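Local coordinates for protein Cyp101j2 (Sphingobium yanoikuyae, PDB 5KYO) that is a haem-dependent cytochrome P450 monooxygenase that probably hydroxylates the monoterpene 1,8-cineole, at residues D98-T106 and R119-P127. Sequence-based numbering, arbitrary orientation.
Sequences DFERFSNHT and RLIPLSLDP. With HEM (protoporphyrin IX containing Fe), chain G.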
loop_
_atom_site.group_PDB
_atom_site.type_symbol
_atom_site.label_atom_id
_atom_site.label_comp_id
_atom_site.label_asym_id
_atom_site.label_seq_id
_atom_site.Cartn_x
_atom_site.Cartn_y
_atom_site.Cartn_z
ATOM N N ASP A 98 -18.243 2.335 -3.885
ATOM C CA ASP A 98 -19.537 1.994 -4.488
ATOM C C ASP A 98 -19.448 0.768 -5.402
ATOM O O ASP A 98 -19.453 0.889 -6.630
ATOM C CB ASP A 98 -20.087 3.188 -5.267
ATOM C CG ASP A 98 -21.490 2.945 -5.810
ATOM O OD1 ASP A 98 -22.094 1.893 -5.500
ATOM O OD2 ASP A 98 -21.988 3.823 -6.548
ATOM N N PHE A 99 -19.391 -0.408 -4.791
ATOM C CA PHE A 99 -19.195 -1.648 -5.525
ATOM C C PHE A 99 -20.338 -1.954 -6.498
ATOM O O PHE A 99 -20.133 -2.643 -7.496
ATOM C CB PHE A 99 -18.999 -2.814 -4.551
ATOM C CG PHE A 99 -20.200 -3.114 -3.686
ATOM C CD1 PHE A 99 -20.341 -2.526 -2.440
ATOM C CD2 PHE A 99 -21.175 -4.009 -4.111
ATOM C CE1 PHE A 99 -21.440 -2.815 -1.633
ATOM C CE2 PHE A 99 -22.278 -4.297 -3.312
ATOM C CZ PHE A 99 -22.409 -3.701 -2.072
ATOM N N GLU A 100 -21.531 -1.432 -6.220
ATOM C CA GLU A 100 -22.679 -1.659 -7.100
ATOM C C GLU A 100 -22.443 -1.088 -8.500
ATOM O O GLU A 100 -23.010 -1.577 -9.479
ATOM C CB GLU A 100 -23.950 -1.057 -6.495
ATOM N N ARG A 101 -21.592 -0.072 -8.597
ATOM C CA ARG A 101 -21.281 0.538 -9.885
ATOM C C ARG A 101 -19.830 0.321 -10.316
ATOM O O ARG A 101 -19.546 0.178 -11.505
ATOM C CB ARG A 101 -21.594 2.038 -9.849
ATOM C CG ARG A 101 -23.037 2.358 -9.457
ATOM C CD ARG A 101 -23.362 3.836 -9.666
ATOM N NE ARG A 101 -22.780 4.699 -8.637
ATOM C CZ ARG A 101 -22.725 6.024 -8.724
ATOM N NH1 ARG A 101 -23.213 6.636 -9.797
ATOM N NH2 ARG A 101 -22.181 6.741 -7.747
ATOM N N PHE A 102 -18.916 0.291 -9.348
ATOM C CA PHE A 102 -17.492 0.169 -9.646
ATOM C C PHE A 102 -16.916 -1.062 -8.955
ATOM O O PHE A 102 -16.906 -1.149 -7.727
ATOM C CB PHE A 102 -16.754 1.441 -9.218
ATOM C CG PHE A 102 -17.325 2.691 -9.826
ATOM C CD1 PHE A 102 -16.903 3.128 -11.070
ATOM C CD2 PHE A 102 -18.311 3.415 -9.164
ATOM C CE1 PHE A 102 -17.445 4.275 -11.637
ATOM C CE2 PHE A 102 -18.854 4.562 -9.730
ATOM C CZ PHE A 102 -18.420 4.987 -10.959
ATOM N N SER A 103 -16.466 -2.019 -9.763
ATOM C CA SER A 103 -16.153 -3.365 -9.294
ATOM C C SER A 103 -14.656 -3.627 -9.100
ATOM O O SER A 103 -13.822 -3.111 -9.849
ATOM C CB SER A 103 -16.726 -4.383 -10.287
ATOM O OG SER A 103 -16.285 -5.703 -10.015
ATOM N N ASN A 104 -14.323 -4.442 -8.099
ATOM C CA ASN A 104 -12.938 -4.866 -7.879
ATOM C C ASN A 104 -12.526 -5.996 -8.833
ATOM O O ASN A 104 -11.528 -6.682 -8.598
ATOM C CB ASN A 104 -12.723 -5.324 -6.423
ATOM C CG ASN A 104 -12.494 -4.163 -5.459
ATOM O OD1 ASN A 104 -13.376 -3.329 -5.263
ATOM N ND2 ASN A 104 -11.314 -4.125 -4.829
ATOM N N HIS A 105 -13.288 -6.189 -9.908
ATOM C CA HIS A 105 -13.010 -7.281 -10.845
ATOM C C HIS A 105 -11.687 -7.051 -11.569
ATOM O O HIS A 105 -10.926 -7.997 -11.785
ATOM C CB HIS A 105 -14.161 -7.452 -11.841
ATOM C CG HIS A 105 -13.984 -8.614 -12.770
ATOM N ND1 HIS A 105 -13.730 -8.457 -14.117
ATOM C CD2 HIS A 105 -14.010 -9.950 -12.544
ATOM C CE1 HIS A 105 -13.614 -9.647 -14.681
ATOM N NE2 HIS A 105 -13.773 -10.568 -13.747
ATOM N N THR A 106 -11.402 -5.790 -11.906
ATOM C CA THR A 106 -10.068 -5.376 -12.331
ATOM C C THR A 106 -9.693 -4.137 -11.530
ATOM O O THR A 106 -10.522 -3.251 -11.343
ATOM C CB THR A 106 -9.978 -5.054 -13.842
ATOM O OG1 THR A 106 -10.804 -3.928 -14.148
ATOM C CG2 THR A 106 -10.441 -6.215 -14.670
ATOM N N ARG A 119 -5.695 -10.575 -11.476
ATOM C CA ARG A 119 -7.019 -10.849 -10.915
ATOM C C ARG A 119 -7.046 -12.183 -10.171
ATOM O O ARG A 119 -6.815 -13.234 -10.775
ATOM C CB ARG A 119 -8.076 -10.858 -12.020
ATOM C CG ARG A 119 -9.492 -11.049 -11.521
ATOM C CD ARG A 119 -10.508 -11.041 -12.678
ATOM N NE ARG A 119 -10.290 -9.923 -13.605
ATOM C CZ ARG A 119 -10.037 -10.076 -14.902
ATOM N NH1 ARG A 119 -9.997 -11.292 -15.426
ATOM N NH2 ARG A 119 -9.847 -9.021 -15.684
ATOM N N LEU A 120 -7.337 -12.135 -8.869
ATOM C CA LEU A 120 -7.291 -13.324 -8.029
ATOM C C LEU A 120 -8.320 -13.225 -6.900
ATOM O O LEU A 120 -8.290 -12.289 -6.105
ATOM C CB LEU A 120 -5.882 -13.502 -7.456
ATOM C CG LEU A 120 -5.458 -14.860 -6.909
ATOM C CD1 LEU A 120 -5.446 -15.899 -8.013
ATOM C CD2 LEU A 120 -4.086 -14.763 -6.262
ATOM N N ILE A 121 -9.251 -14.169 -6.839
ATOM C CA ILE A 121 -10.229 -14.170 -5.745
ATOM C C ILE A 121 -9.482 -14.417 -4.431
ATOM O O ILE A 121 -8.461 -15.104 -4.432
ATOM C CB ILE A 121 -11.338 -15.229 -5.961
ATOM C CG1 ILE A 121 -10.863 -16.632 -5.573
ATOM C CG2 ILE A 121 -11.812 -15.209 -7.399
ATOM C CD1 ILE A 121 -11.931 -17.660 -5.702
ATOM N N PRO A 122 -9.964 -13.837 -3.315
ATOM C CA PRO A 122 -11.181 -13.030 -3.130
ATOM C C PRO A 122 -11.036 -11.511 -3.298
ATOM O O PRO A 122 -12.024 -10.803 -3.136
ATOM C CB PRO A 122 -11.558 -13.321 -1.684
ATOM C CG PRO A 122 -10.198 -13.442 -0.999
ATOM C CD PRO A 122 -9.302 -14.126 -2.023
ATOM N N LEU A 123 -9.845 -11.013 -3.581
ATOM C CA LEU A 123 -9.665 -9.560 -3.680
ATOM C C LEU A 123 -10.419 -8.999 -4.888
ATOM O O LEU A 123 -10.809 -7.829 -4.911
ATOM C CB LEU A 123 -8.188 -9.206 -3.760
ATOM C CG LEU A 123 -7.484 -8.939 -2.420
ATOM C CD1 LEU A 123 -7.772 -10.051 -1.411
ATOM C CD2 LEU A 123 -5.981 -8.753 -2.616
ATOM N N SER A 124 -10.637 -9.860 -5.876
ATOM C CA SER A 124 -11.377 -9.506 -7.075
ATOM C C SER A 124 -12.887 -9.556 -6.850
ATOM O O SER A 124 -13.649 -9.124 -7.698
ATOM C CB SER A 124 -10.982 -10.439 -8.220
ATOM O OG SER A 124 -11.146 -11.788 -7.823
ATOM N N LEU A 125 -13.311 -10.079 -5.701
ATOM C CA LEU A 125 -14.737 -10.192 -5.403
ATOM C C LEU A 125 -15.368 -8.859 -5.001
ATOM O O LEU A 125 -14.698 -7.981 -4.450
ATOM C CB LEU A 125 -14.965 -11.217 -4.289
ATOM C CG LEU A 125 -14.538 -12.666 -4.539
ATOM C CD1 LEU A 125 -15.027 -13.544 -3.401
ATOM C CD2 LEU A 125 -15.053 -13.172 -5.878
ATOM N N ASP A 126 -16.659 -8.719 -5.294
ATOM C CA ASP A 126 -17.472 -7.609 -4.800
ATOM C C ASP A 126 -18.406 -8.155 -3.747
ATOM O O ASP A 126 -18.667 -9.368 -3.721
ATOM C CB ASP A 126 -18.313 -6.962 -5.914
ATOM C CG ASP A 126 -17.481 -6.334 -7.003
ATOM O OD1 ASP A 126 -16.477 -5.655 -6.684
ATOM O OD2 ASP A 126 -17.838 -6.521 -8.191
ATOM N N PRO A 127 -18.943 -7.280 -2.882
ATOM C CA PRO A 127 -20.064 -7.771 -2.077
ATOM C C PRO A 127 -21.242 -8.113 -2.996
ATOM O O PRO A 127 -21.370 -7.507 -4.061
ATOM C CB PRO A 127 -20.388 -6.593 -1.153
ATOM C CG PRO A 127 -19.131 -5.771 -1.118
ATOM C CD PRO A 127 -18.524 -5.926 -2.489
HETATM C CHA HEM G . -6.032 -3.469 0.873
HETATM C CHB HEM G . -3.047 0.301 1.549
HETATM C CHC HEM G . -0.377 -2.412 4.614
HETATM C CHD HEM G . -2.787 -6.340 3.177
HETATM C C1A HEM G . -5.526 -2.192 0.821
HETATM C C2A HEM G . -6.112 -1.040 0.147
HETATM C C3A HEM G . -5.266 -0.001 0.326
HETATM C C4A HEM G . -4.137 -0.450 1.126
HETATM C CMA HEM G . -5.482 1.441 -0.197
HETATM C CAA HEM G . -7.451 -0.973 -0.641
HETATM C CBA HEM G . -7.318 -1.500 -2.067
HETATM C CGA HEM G . -8.614 -1.310 -2.820
HETATM O O1A HEM G . -9.057 -0.140 -2.995
HETATM O O2A HEM G . -9.213 -2.324 -3.264
HETATM C C1B HEM G . -2.096 -0.097 2.482
HETATM C C2B HEM G . -1.095 0.757 3.115
HETATM C C3B HEM G . -0.357 -0.003 3.951
HETATM C C4B HEM G . -0.867 -1.350 3.879
HETATM C CMB HEM G . -0.907 2.276 2.865
HETATM C CAB HEM G . 0.832 0.378 4.882
HETATM C CBB HEM G . 1.290 1.612 5.111
HETATM C C1C HEM G . -0.821 -3.707 4.518
HETATM C C2C HEM G . -0.352 -4.828 5.310
HETATM C C3C HEM G . -1.015 -5.918 4.898
HETATM C C4C HEM G . -1.934 -5.509 3.852
HETATM C CMC HEM G . 0.742 -4.700 6.390
HETATM C CAC HEM G . -0.935 -7.379 5.372
HETATM C CBC HEM G . -0.263 -7.812 6.441
HETATM C C1D HEM G . -3.854 -5.952 2.400
HETATM C C2D HEM G . -4.786 -6.851 1.739
HETATM C C3D HEM G . -5.783 -5.945 1.054
HETATM C C4D HEM G . -5.375 -4.593 1.331
HETATM C CMD HEM G . -4.866 -8.402 1.698
HETATM C CAD HEM G . -6.983 -6.412 0.201
HETATM C CBD HEM G . -8.298 -6.246 0.964
HETATM C CGD HEM G . -9.433 -6.720 0.074
HETATM O O1D HEM G . -10.288 -7.526 0.523
HETATM O O2D HEM G . -9.457 -6.294 -1.109
HETATM N NA HEM G . -4.328 -1.786 1.408
HETATM N NB HEM G . -1.913 -1.371 2.978
HETATM N NC HEM G . -1.790 -4.152 3.650
HETATM N ND HEM G . -4.231 -4.646 2.124
HETATM FE FE HEM G . -3.177 -2.950 2.666
HETATM O O HOH W 1 -9.315 -5.574 -5.061
HETATM O O HOH W 2 -16.036 -4.325 -4.207
#
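The carboxylate of D126 grips the 98-106 segment through both oxygens: OD2 takes the hydroxyl of S103 (OG to OD2 2.5 Å), and OD1 receives the backbone N of N104 (N to OD1 2.8 Å) in a nearly straight bond, each through its syn lone pair. CG of D126 stands beside its own backbone N (chi1 -63°), which carries the carboxylate to the turn. The same S103 hydroxyl accepts from the backbone N of H105, closing an ST turn. At one end of the contact the ring of P127 lies over one face of the F99 ring, its CG 3.7 Å from the F99 ring centroid in a CH-pi contact. At the other end H105 and R119 stack with planes only 3° apart. R119 reaches there by an extended chain that bends at chi3 (-47°), laying CD and NE over the imidazole while NE bonds the carbonyl of H105 (NE to O 2.7 Å), the oxygen lying near the guanidinium plane but approached from above the carbonyl plane. With R119 cut back to an alanine, the H105 carbonyl would probably lose this donor and one imidazole face its cover. Between these ends, CA of S124 makes a CA-H...O contact with O of N104 (3.2 Å), and N104 extends ND2 to a haem propionate (ND2 to O2A 3.2 Å); a water links ND2 to the carbonyl of L123, whose side chain packs on the other propionate. The contact thus joins the edge strand 102-103, which pairs with strand 318-323 through S103 and E322, to the loop between helices 111-118 and 131-140. E322 also binds ND1 of H105, R321 and H377 reach the haem, and helix 257-270 packs against L120 and L123.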